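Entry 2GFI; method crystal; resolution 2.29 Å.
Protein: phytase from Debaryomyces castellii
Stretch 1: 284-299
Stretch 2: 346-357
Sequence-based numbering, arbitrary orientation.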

# COMPACT_ATOMS: atom_id res chain seq x y z
N SER A 284 -12.86 22.18 5.36
CA SER A 284 -11.42 22.34 5.48
C SER A 284 -10.99 23.75 5.16
O SER A 284 -10.13 24.31 5.82
CB SER A 284 -10.70 21.40 4.52
OG SER A 284 -9.32 21.38 4.82
N TYR A 285 -11.59 24.32 4.12
CA TYR A 285 -11.17 25.65 3.70
C TYR A 285 -11.66 26.71 4.67
O TYR A 285 -10.98 27.73 4.86
CB TYR A 285 -11.59 25.96 2.29
CG TYR A 285 -11.02 27.28 1.85
CD1 TYR A 285 -9.66 27.49 1.86
CD2 TYR A 285 -11.87 28.35 1.50
CE1 TYR A 285 -9.15 28.71 1.50
CE2 TYR A 285 -11.36 29.57 1.13
CZ TYR A 285 -10.00 29.74 1.13
OH TYR A 285 -9.44 30.94 0.75
N SER A 286 -12.81 26.47 5.31
CA SER A 286 -13.28 27.40 6.35
C SER A 286 -12.30 27.48 7.52
O SER A 286 -12.10 28.57 8.12
CB SER A 286 -14.71 27.07 6.83
OG SER A 286 -14.75 25.91 7.63
N VAL A 287 -11.70 26.34 7.85
CA VAL A 287 -10.65 26.27 8.85
C VAL A 287 -9.38 26.92 8.34
O VAL A 287 -8.74 27.65 9.07
CB VAL A 287 -10.33 24.80 9.35
CG1 VAL A 287 -9.15 24.82 10.34
CG2 VAL A 287 -11.54 24.16 10.00
N ASP A 288 -8.97 26.66 7.10
CA ASP A 288 -7.79 27.36 6.60
C ASP A 288 -7.98 28.87 6.69
O ASP A 288 -7.04 29.56 7.03
CB ASP A 288 -7.52 27.00 5.16
CG ASP A 288 -6.87 25.64 5.00
OD1 ASP A 288 -6.24 25.14 5.98
OD2 ASP A 288 -6.95 24.99 3.91
N LEU A 289 -9.18 29.36 6.36
CA LEU A 289 -9.49 30.77 6.38
C LEU A 289 -9.41 31.32 7.79
O LEU A 289 -8.68 32.27 8.07
CB LEU A 289 -10.90 30.97 5.87
CG LEU A 289 -11.16 31.25 4.42
CD1 LEU A 289 -12.67 31.40 4.25
CD2 LEU A 289 -10.41 32.51 3.97
N ASP A 290 -10.17 30.73 8.68
CA ASP A 290 -10.12 31.12 10.07
C ASP A 290 -8.68 31.15 10.60
O ASP A 290 -8.26 32.12 11.20
CB ASP A 290 -10.99 30.18 10.89
CG ASP A 290 -11.01 30.55 12.33
OD1 ASP A 290 -11.02 31.77 12.62
OD2 ASP A 290 -11.01 29.70 13.26
N ASP A 291 -7.91 30.09 10.37
CA ASP A 291 -6.54 30.09 10.90
C ASP A 291 -5.62 31.02 10.15
O ASP A 291 -4.72 31.59 10.75
CB ASP A 291 -5.96 28.70 10.95
CG ASP A 291 -6.71 27.80 11.88
OD1 ASP A 291 -7.32 28.30 12.86
OD2 ASP A 291 -6.76 26.57 11.71
N TYR A 292 -5.83 31.18 8.85
CA TYR A 292 -4.99 32.12 8.13
C TYR A 292 -5.19 33.53 8.69
O TYR A 292 -4.21 34.24 8.94
CB TYR A 292 -5.22 32.11 6.62
CG TYR A 292 -4.47 33.24 5.95
CD1 TYR A 292 -3.09 33.13 5.69
CD2 TYR A 292 -5.11 34.45 5.64
CE1 TYR A 292 -2.38 34.16 5.09
CE2 TYR A 292 -4.41 35.49 5.04
CZ TYR A 292 -3.04 35.34 4.77
OH TYR A 292 -2.33 36.36 4.20
N TYR A 293 -6.44 33.91 8.92
CA TYR A 293 -6.77 35.28 9.32
C TYR A 293 -6.60 35.56 10.81
O TYR A 293 -6.53 36.72 11.23
CB TYR A 293 -8.17 35.67 8.86
CG TYR A 293 -8.22 36.03 7.40
CD1 TYR A 293 -7.72 37.26 6.97
CD2 TYR A 293 -8.75 35.13 6.44
CE1 TYR A 293 -7.74 37.60 5.64
CE2 TYR A 293 -8.78 35.46 5.11
CZ TYR A 293 -8.27 36.71 4.71
OH TYR A 293 -8.29 37.10 3.42
N SER A 294 -6.55 34.49 11.59
CA SER A 294 -6.37 34.59 13.03
C SER A 294 -4.94 34.36 13.46
O SER A 294 -4.42 35.09 14.28
CB SER A 294 -7.29 33.58 13.72
OG SER A 294 -8.56 33.73 13.15
N ASN A 295 -4.32 33.32 12.90
CA ASN A 295 -3.03 32.84 13.38
C ASN A 295 -1.88 33.00 12.42
O ASN A 295 -0.76 32.60 12.73
CB ASN A 295 -3.09 31.36 13.75
CG ASN A 295 -4.27 31.02 14.61
OD1 ASN A 295 -4.68 31.82 15.44
ND2 ASN A 295 -4.82 29.81 14.43
N SER A 296 -2.15 33.55 11.24
CA SER A 296 -1.12 33.70 10.25
C SER A 296 -1.13 35.11 9.65
O SER A 296 -1.62 36.05 10.27
CB SER A 296 -1.30 32.62 9.18
OG SER A 296 -0.11 32.43 8.44
N ALA A 297 -0.61 35.25 8.45
CA ALA A 297 -0.35 36.56 7.86
C ALA A 297 -1.61 37.39 7.58
O ALA A 297 -1.52 38.58 7.26
CB ALA A 297 0.51 36.41 6.59
N GLY A 298 -2.77 36.76 7.68
CA GLY A 298 -4.05 37.48 7.59
C GLY A 298 -4.18 38.46 8.75
O GLY A 298 -4.81 39.49 8.63
N ASN A 299 -3.57 38.13 9.88
CA ASN A 299 -3.62 38.97 11.05
C ASN A 299 -2.30 39.74 11.18
O ASN A 299 -1.21 39.12 11.26
CB ASN A 299 -3.89 38.13 12.31
CG ASN A 299 -4.17 38.98 13.54
OD1 ASN A 299 -3.31 39.71 14.01
ND2 ASN A 299 -5.39 38.87 14.08
N LEU A 346 5.45 28.71 4.35
CA LEU A 346 4.18 28.10 3.97
C LEU A 346 3.06 29.14 3.96
O LEU A 346 1.87 28.81 4.10
CB LEU A 346 3.88 26.89 4.86
CG LEU A 346 4.76 25.68 4.54
CD1 LEU A 346 4.62 24.64 5.64
CD2 LEU A 346 4.40 25.07 3.18
N ILE A 347 3.46 30.39 3.74
CA ILE A 347 2.57 31.56 3.76
C ILE A 347 2.28 32.04 2.32
O ILE A 347 3.20 32.28 1.55
CB ILE A 347 3.20 32.70 4.65
CG1 ILE A 347 3.60 32.17 6.03
CG2 ILE A 347 2.28 33.93 4.76
CD1 ILE A 347 2.53 31.34 6.74
N PRO A 348 1.01 32.20 1.96
CA PRO A 348 0.67 32.68 0.61
C PRO A 348 1.08 34.16 0.48
O PRO A 348 1.19 34.85 1.50
CB PRO A 348 -0.86 32.55 0.56
CG PRO A 348 -1.28 32.68 1.94
CD PRO A 348 -0.19 31.97 2.79
N ASP A 349 1.29 34.62 -0.76
CA ASP A 349 1.64 36.03 -1.02
C ASP A 349 0.53 36.98 -0.66
O ASP A 349 0.77 38.12 -0.22
CB ASP A 349 1.91 36.23 -2.50
CG ASP A 349 3.24 35.65 -2.92
OD1 ASP A 349 4.18 35.61 -2.07
OD2 ASP A 349 3.42 35.22 -4.09
N GLU A 350 -0.70 36.51 -0.89
CA GLU A 350 -1.89 37.31 -0.65
C GLU A 350 -2.85 36.64 0.33
O GLU A 350 -2.80 35.43 0.56
CB GLU A 350 -2.58 37.70 -1.97
CG GLU A 350 -2.55 36.65 -3.08
CD GLU A 350 -3.42 37.01 -4.31
OE1 GLU A 350 -3.92 38.18 -4.41
OE2 GLU A 350 -3.61 36.09 -5.20
N ASP A 351 -3.70 37.47 0.92
CA ASP A 351 -4.78 37.04 1.76
C ASP A 351 -5.69 36.08 1.02
O ASP A 351 -5.87 36.19 -0.19
CB ASP A 351 -5.54 38.27 2.26
CG ASP A 351 -4.75 39.06 3.31
OD1 ASP A 351 -3.69 38.58 3.83
OD2 ASP A 351 -5.11 40.18 3.68
N LEU A 352 -6.23 35.12 1.76
CA LEU A 352 -7.06 34.09 1.21
C LEU A 352 -8.39 34.67 0.74
O LEU A 352 -8.93 35.56 1.39
CB LEU A 352 -7.28 32.98 2.25
CG LEU A 352 -6.29 31.82 2.18
CD1 LEU A 352 -4.81 32.30 2.27
CD2 LEU A 352 -6.59 30.81 3.27
N PRO A 353 -8.90 34.20 -0.38
CA PRO A 353 -10.20 34.63 -0.82
C PRO A 353 -11.27 33.98 0.04
O PRO A 353 -11.03 32.92 0.63
CB PRO A 353 -10.28 34.11 -2.25
CG PRO A 353 -9.40 32.85 -2.24
CD PRO A 353 -8.28 33.21 -1.31
N VAL A 354 -12.43 34.63 0.12
CA VAL A 354 -13.58 34.13 0.87
C VAL A 354 -14.76 33.86 -0.04
O VAL A 354 -15.70 33.15 0.34
CB VAL A 354 -14.00 35.13 1.98
CG1 VAL A 354 -12.90 35.22 3.02
CG2 VAL A 354 -14.35 36.54 1.38
N ASP A 355 -14.73 34.40 -1.24
CA ASP A 355 -15.93 34.41 -2.08
C ASP A 355 -15.94 33.22 -3.03
O ASP A 355 -16.86 33.03 -3.80
CB ASP A 355 -16.07 35.77 -2.81
CG ASP A 355 -14.88 36.06 -3.74
OD1 ASP A 355 -13.69 35.79 -3.36
OD2 ASP A 355 -15.03 36.56 -4.88
N TYR A 356 -14.92 32.39 -2.94
CA TYR A 356 -14.95 31.10 -3.61
C TYR A 356 -14.01 30.16 -2.89
O TYR A 356 -13.34 30.58 -1.96
CB TYR A 356 -14.55 31.26 -5.08
CG TYR A 356 -13.07 31.56 -5.28
CD1 TYR A 356 -12.19 30.55 -5.71
CD2 TYR A 356 -12.56 32.84 -5.03
CE1 TYR A 356 -10.83 30.83 -5.88
CE2 TYR A 356 -11.21 33.13 -5.25
CZ TYR A 356 -10.35 32.12 -5.65
OH TYR A 356 -9.02 32.40 -5.85
N THR A 357 -13.96 28.89 -3.32
CA THR A 357 -13.04 27.92 -2.76
C THR A 357 -11.85 27.77 -3.73
O THR A 357 -12.02 27.31 -4.85
CB THR A 357 -13.73 26.57 -2.51
OG1 THR A 357 -14.93 26.79 -1.77
CG2 THR A 357 -12.86 25.64 -1.61

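The rule this contact teaches is that an irregular segment of chain can be held against a helix by tyrosines that combine nonpolar packing with hydrogen bonds from their hydroxyls. Stretch 2 has no regular helix or strand, and two of its backbone carbonyls accept hydrogen bonds from helix tyrosines. Tyr285 OH donates to Pro353 O at 2.5 Å, and Tyr293 OH donates to Leu352 O at 2.6 Å. A third phenol, Tyr292 OH, donates to the side chain of Asp351, with OD1 2.6 Å away. All three acceptors lie at the edge of their rings, near the ring plane, where a phenolic hydrogen can point without strain.

The rotamers show how one helix supplies these three reaches. Tyr285 and Tyr292, seven residues and about two turns apart, both take chi1 t, and both start with CA-to-CB directed toward stretch 2. Tyr293 starts sideways and takes chi1 m (-78°), which brings the far end of its ring closer, so that its hydroxyl arrives at Leu352 O. Its OH also lies 3.3 Å from Leu352 N, but the angle there is poor and no bond forms.

Leu352 is the hub, with the largest area covered by the other stretch. Its CA-to-CB bond points toward the helix, and its chi1 of -93° sits between wells, with chi2 p. In this conformation CD1 lies over one face of the Tyr292 ring, 3.8 Å from the centroid of that ring and only 11° off the normal, a well-formed CH-pi contact. CD2 meets Tyr285, 3.8 Å from its CE1. Leu289 answers from the helix: it too has chi1 at -93°, and although its CA-to-CB bond runs sideways, its CD2 comes within 3.6 Å of Leu352 CB and 3.8 Å of Val354 CG1. Tyr292 thus serves twice, offering a face to leucine and a hydroxyl to aspartate, while its CE1 packs 3.7 Å from Pro348 CG.

Past the helix the packing becomes simpler. Ser296 is the first residue to leave helical phi/psi and opens a type I turn ending at Asn299. Within it, Ala297 CB rests 3.6 Å from Ile347 CG2. Ile347 points sideways at CB, but with chi1 and chi2 both m its CD1 reaches to 3.3 Å from Ser296 OG. Gly298 fits this turn for an internal reason: an ideal CB would clash with Tyr293 CA, at 2.6 Å, within its own stretch.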